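Local coordinates for protein glutathione S-transferase (Ceriporiopsis subvermispora, PDB 6J3E) that probably conjugates or transfers the thiol tripeptide glutathione as a serine-type glutathione S-transferase of a wood-rotting fungus, at residues G156-L160 / E161-P165; W229-F232 / E233-D236. One frame throughout, in Å; residues are numbered along the deposited sequence.

Contact 1 of 2, residues G156-L160 / E161-P165; sequences GGVKL and EDWAP. With EDO (1,2-ethanediol), chain F.
D162 N and W163 N reach back three residues to K159 O and L160 O, each at 3.1 Å, so the backbone of K159-W163 folds into a tight turn with two successive i to i+3 hydrogen bonds. W163 adds a third bond from its ring: NE1 donates to V158 O at 2.9 Å with an N-H...O angle of 156°. That oxygen lies nearly in the indole plane, whereas the donor stands well above the carbonyl plane. CG of W163 is set anti to its own carbonyl carbon (chi1 -79°), which folds the indole back over the preceding residues and carries NE1 to V158. L160 runs alongside in the same direction and lays one methyl, CD2, over a face of the ring; it sits 3.6 Å from the six-membered centroid and 17° off the normal, a CH-pi contact. Both V158 methyls approach the NE1-CD1 corner from the side of the ring plane opposite L160 CD2, CG2 lying 3.9 Å from W163 CD1.

The turn belongs to the loop between helices 141-153 and 169-189 of the all-helical C-terminal domain of the glutathione transferase fold. Just upstream, G156, with positive phi, is the C-prime residue of the Schellman motif that ends helix 141-153. That helix also carries R151, which binds glutathione in another structure of this protein, and the side chains of W163 and R151 approach to about 4 Å; P133 of helix 109-136 touches both L160 and W163.

E161 bends at chi2 and gives OE1 to a salt bridge with R148. O1 of a 1,2-ethanediol, probably from the crystallisation liquor, donates to L160 O and accepts from A164 N, with both bonds 3.0 Å long.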
loop_
_atom_site.group_PDB
_atom_site.type_symbol
_atom_site.label_atom_id
_atom_site.label_comp_id
_atom_site.label_asym_id
_atom_site.label_seq_id
_atom_site.Cartn_x
_atom_site.Cartn_y
_atom_site.Cartn_z
ATOM N N GLY A 156 -23.991 -2.597 -11.575
ATOM C CA GLY A 156 -25.148 -1.825 -12.009
ATOM C C GLY A 156 -25.876 -2.370 -13.214
ATOM O O GLY A 156 -26.647 -1.638 -13.841
ATOM N N GLY A 157 -25.641 -3.632 -13.579
ATOM C CA GLY A 157 -26.367 -4.286 -14.642
ATOM C C GLY A 157 -25.607 -4.465 -15.948
ATOM O O GLY A 157 -26.014 -5.299 -16.775
ATOM N N VAL A 158 -24.524 -3.718 -16.173
ATOM C CA VAL A 158 -23.861 -3.807 -17.471
ATOM C C VAL A 158 -23.290 -5.210 -17.662
ATOM O O VAL A 158 -22.603 -5.750 -16.787
ATOM C CB VAL A 158 -22.792 -2.713 -17.614
ATOM C CG1 VAL A 158 -21.925 -2.638 -16.391
ATOM C CG2 VAL A 158 -21.949 -2.971 -18.846
ATOM N N LYS A 159 -23.601 -5.826 -18.796
ATOM C CA LYS A 159 -23.219 -7.214 -18.996
ATOM C C LYS A 159 -21.716 -7.360 -19.206
ATOM O O LYS A 159 -21.006 -6.420 -19.576
ATOM C CB LYS A 159 -23.981 -7.803 -20.168
ATOM C CG LYS A 159 -25.477 -7.638 -19.999
ATOM C CD LYS A 159 -26.220 -8.136 -21.224
ATOM C CE LYS A 159 -26.129 -7.118 -22.358
ATOM N NZ LYS A 159 -27.401 -7.023 -23.122
ATOM N N LEU A 160 -21.233 -8.576 -18.959
ATOM C CA LEU A 160 -19.798 -8.797 -18.922
ATOM C C LEU A 160 -19.140 -8.407 -20.236
ATOM O O LEU A 160 -18.041 -7.832 -20.245
ATOM C CB LEU A 160 -19.504 -10.256 -18.586
ATOM C CG LEU A 160 -19.757 -10.667 -17.141
ATOM C CD1 LEU A 160 -19.245 -12.060 -16.932
ATOM C CD2 LEU A 160 -19.069 -9.716 -16.179
ATOM N N GLU A 161 -19.806 -8.686 -21.360
ATOM C CA GLU A 161 -19.183 -8.502 -22.669
ATOM C C GLU A 161 -18.999 -7.034 -23.033
ATOM O O GLU A 161 -18.214 -6.731 -23.938
ATOM C CB GLU A 161 -20.005 -9.228 -23.735
ATOM C CG GLU A 161 -19.965 -10.767 -23.623
ATOM C CD GLU A 161 -20.756 -11.347 -22.433
ATOM O OE1 GLU A 161 -20.401 -12.456 -21.969
ATOM O OE2 GLU A 161 -21.731 -10.705 -21.967
ATOM N N ASP A 162 -19.679 -6.121 -22.336
ATOM C CA ASP A 162 -19.536 -4.682 -22.537
ATOM C C ASP A 162 -18.566 -4.016 -21.547
ATOM O O ASP A 162 -18.384 -2.796 -21.602
ATOM C CB ASP A 162 -20.918 -4.008 -22.443
ATOM C CG ASP A 162 -21.930 -4.579 -23.436
ATOM O OD1 ASP A 162 -21.562 -4.829 -24.601
ATOM O OD2 ASP A 162 -23.105 -4.781 -23.050
ATOM N N TRP A 163 -17.960 -4.775 -20.635
ATOM C CA TRP A 163 -17.097 -4.168 -19.624
ATOM C C TRP A 163 -15.854 -3.548 -20.259
ATOM O O TRP A 163 -15.549 -2.370 -20.041
ATOM C CB TRP A 163 -16.688 -5.212 -18.590
ATOM C CG TRP A 163 -17.719 -5.518 -17.566
ATOM C CD1 TRP A 163 -19.073 -5.312 -17.660
ATOM C CD2 TRP A 163 -17.488 -6.079 -16.267
ATOM N NE1 TRP A 163 -19.698 -5.727 -16.499
ATOM C CE2 TRP A 163 -18.749 -6.199 -15.629
ATOM C CE3 TRP A 163 -16.342 -6.502 -15.587
ATOM C CZ2 TRP A 163 -18.888 -6.714 -14.341
ATOM C CZ3 TRP A 163 -16.482 -7.020 -14.310
ATOM C CH2 TRP A 163 -17.745 -7.125 -13.701
ATOM N N ALA A 164 -15.126 -4.342 -21.046
ATOM C CA ALA A 164 -13.935 -3.887 -21.758
ATOM C C ALA A 164 -13.790 -4.719 -23.028
ATOM O O ALA A 164 -12.870 -5.531 -23.161
ATOM C CB ALA A 164 -12.697 -4.011 -20.871
ATOM N N PRO A 165 -14.702 -4.545 -23.990
ATOM C CA PRO A 165 -14.729 -5.447 -25.144
ATOM C C PRO A 165 -13.501 -5.266 -26.019
ATOM O O PRO A 165 -12.944 -4.155 -26.119
ATOM C CB PRO A 165 -16.013 -5.036 -25.891
ATOM C CG PRO A 165 -16.247 -3.628 -25.508
ATOM C CD PRO A 165 -15.718 -3.478 -24.094
HETATM C C1 EDO F . -14.550 -8.162 -21.586
HETATM O O1 EDO F . -15.579 -7.191 -21.844
HETATM C C2 EDO F . -14.224 -8.954 -22.858
HETATM O O2 EDO F . -15.368 -9.695 -23.292
#

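Contact 2 of 2, residues W229-F232 / E233-D236; sequences WKDF and ETWD
K230 NZ and E233 OE2 form a salt bridge of 3.2 Å, while the other carboxylate oxygen, OE1, lies 2.9 Å from W229 NE1. A second carboxylate serves W235: its NE1 donates to D231 OD2 at 3.1 Å, meeting the oxygen from above the carboxylate plane, with the ring turned 78° from that plane. D231 O is gripped twice by T234, through N and through OG1; the hydroxyl approaches in the carbonyl plane and the amide from above it. E233 N still bonds to W229 O in the helical i to i+4 pattern, but W235 N reaches only F232 O, closing a type I beta turn from F232 to W235. This turn joins helix 227-232 to helix 235-247 in the helical C-terminal domain.

Over the turn, the W235 ring has F232 CA above its five-membered part, 3.8 Å from the centroid and almost on the normal. F232, its CG anti to the backbone N (chi1 -165°), places CE2 near W235 CZ3, and the two ring planes meet obliquely at 32°. Were W235 an alanine, D231 OD2 would probably lose its indole donor and a gap would open beside the F232 ring. Farther out, R179 of helix 169-189 makes a cation-pi contact with W235, and F182 meets F232 edge-to-face.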
loop_
_atom_site.group_PDB
_atom_site.type_symbol
_atom_site.label_atom_id
_atom_site.label_comp_id
_atom_site.label_asym_id
_atom_site.label_seq_id
_atom_site.Cartn_x
_atom_site.Cartn_y
_atom_site.Cartn_z
ATOM N N TRP A 229 -1.264 -11.477 -23.577
ATOM C CA TRP A 229 -0.311 -12.035 -22.626
ATOM C C TRP A 229 1.114 -11.966 -23.158
ATOM O O TRP A 229 2.054 -11.664 -22.400
ATOM C CB TRP A 229 -0.637 -13.482 -22.269
ATOM C CG TRP A 229 0.526 -14.067 -21.556
ATOM C CD1 TRP A 229 1.423 -14.966 -22.050
ATOM C CD2 TRP A 229 0.970 -13.749 -20.223
ATOM N NE1 TRP A 229 2.379 -15.250 -21.101
ATOM C CE2 TRP A 229 2.124 -14.515 -19.973
ATOM C CE3 TRP A 229 0.489 -12.908 -19.213
ATOM C CZ2 TRP A 229 2.810 -14.461 -18.763
ATOM C CZ3 TRP A 229 1.173 -12.858 -18.009
ATOM C CH2 TRP A 229 2.322 -13.622 -17.800
ATOM N N LYS A 230 1.306 -12.288 -24.442
ATOM C CA LYS A 230 2.656 -12.197 -24.981
ATOM C C LYS A 230 3.185 -10.769 -24.886
ATOM O O LYS A 230 4.390 -10.569 -24.686
ATOM C CB LYS A 230 2.696 -12.751 -26.418
ATOM C CG LYS A 230 3.242 -14.217 -26.462
ATOM C CD LYS A 230 4.612 -14.332 -25.695
ATOM C CE LYS A 230 5.556 -15.554 -26.017
ATOM N NZ LYS A 230 5.375 -16.803 -25.227
ATOM N N ASP A 231 2.293 -9.777 -24.949
ATOM C CA ASP A 231 2.688 -8.397 -24.684
ATOM C C ASP A 231 3.019 -8.190 -23.212
ATOM O O ASP A 231 3.979 -7.483 -22.875
ATOM C CB ASP A 231 1.572 -7.444 -25.109
ATOM C CG ASP A 231 1.869 -5.993 -24.748
ATOM O OD1 ASP A 231 2.914 -5.451 -25.190
ATOM O OD2 ASP A 231 1.049 -5.385 -24.013
ATOM N N PHE A 232 2.227 -8.800 -22.322
ATOM C CA PHE A 232 2.438 -8.635 -20.889
ATOM C C PHE A 232 3.845 -9.037 -20.488
ATOM O O PHE A 232 4.443 -8.416 -19.600
ATOM C CB PHE A 232 1.410 -9.461 -20.104
ATOM C CG PHE A 232 1.301 -9.097 -18.644
ATOM C CD1 PHE A 232 2.232 -9.547 -17.725
ATOM C CD2 PHE A 232 0.243 -8.330 -18.181
ATOM C CE1 PHE A 232 2.123 -9.225 -16.392
ATOM C CE2 PHE A 232 0.121 -8.020 -16.832
ATOM C CZ PHE A 232 1.066 -8.464 -15.944
ATOM N N GLU A 233 4.393 -10.083 -21.108
ATOM C CA GLU A 233 5.696 -10.512 -20.623
ATOM C C GLU A 233 6.840 -9.648 -21.134
ATOM O O GLU A 233 7.989 -9.897 -20.751
ATOM C CB GLU A 233 5.976 -11.989 -20.941
ATOM C CG GLU A 233 5.196 -12.668 -22.041
ATOM C CD GLU A 233 5.533 -14.140 -22.114
ATOM O OE1 GLU A 233 5.294 -14.870 -21.122
ATOM O OE2 GLU A 233 6.105 -14.553 -23.140
ATOM N N THR A 234 6.572 -8.639 -21.963
ATOM C CA THR A 234 7.609 -7.670 -22.293
ATOM C C THR A 234 7.609 -6.475 -21.355
ATOM O O THR A 234 8.515 -5.641 -21.438
ATOM C CB THR A 234 7.445 -7.154 -23.716
ATOM O OG1 THR A 234 6.466 -6.103 -23.723
ATOM C CG2 THR A 234 7.010 -8.276 -24.647
ATOM N N TRP A 235 6.610 -6.353 -20.489
ATOM C CA TRP A 235 6.524 -5.176 -19.639
ATOM C C TRP A 235 7.701 -5.124 -18.674
ATOM O O TRP A 235 8.136 -6.152 -18.139
ATOM C CB TRP A 235 5.226 -5.179 -18.840
ATOM C CG TRP A 235 3.995 -5.036 -19.633
ATOM C CD1 TRP A 235 3.882 -4.929 -20.990
ATOM C CD2 TRP A 235 2.668 -4.981 -19.113
ATOM N NE1 TRP A 235 2.563 -4.816 -21.343
ATOM C CE2 TRP A 235 1.798 -4.842 -20.207
ATOM C CE3 TRP A 235 2.128 -5.044 -17.818
ATOM C CZ2 TRP A 235 0.415 -4.756 -20.050
ATOM C CZ3 TRP A 235 0.753 -4.956 -17.662
ATOM C CH2 TRP A 235 -0.088 -4.822 -18.771
ATOM N N ASP A 236 8.186 -3.906 -18.425
ATOM C CA ASP A 236 9.226 -3.667 -17.429
ATOM C C ASP A 236 10.405 -4.602 -17.648
ATOM O O ASP A 236 10.827 -5.327 -16.742
ATOM C CB ASP A 236 8.675 -3.819 -16.011
ATOM C CG ASP A 236 7.552 -2.846 -15.717
ATOM O OD1 ASP A 236 7.814 -1.618 -15.715
ATOM O OD2 ASP A 236 6.407 -3.314 -15.480
#

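Overall arrangement
Both contacts are local, and they follow one another along the chain, neither nesting nor crossing. Contact 1 comes first, after helix 141-153 has ended, and shapes the loop that leads into helix 169-189. The chain then runs through that helix and helix 206-222 before contact 2 closes the short bend between helices 227-232 and 235-247. The centres of contact 1 and contact 2 lie about 25 Å apart. The nearest atoms of contact 1 and contact 2 are about 13 Å apart. Helix 169-189 relates them: A164 of contact 1 bonds to R171 on it, and contact 2 packs against it farther along. Only contact 1 adjoins a glutathione-binding residue; contact 2 lies away from the annotated sites.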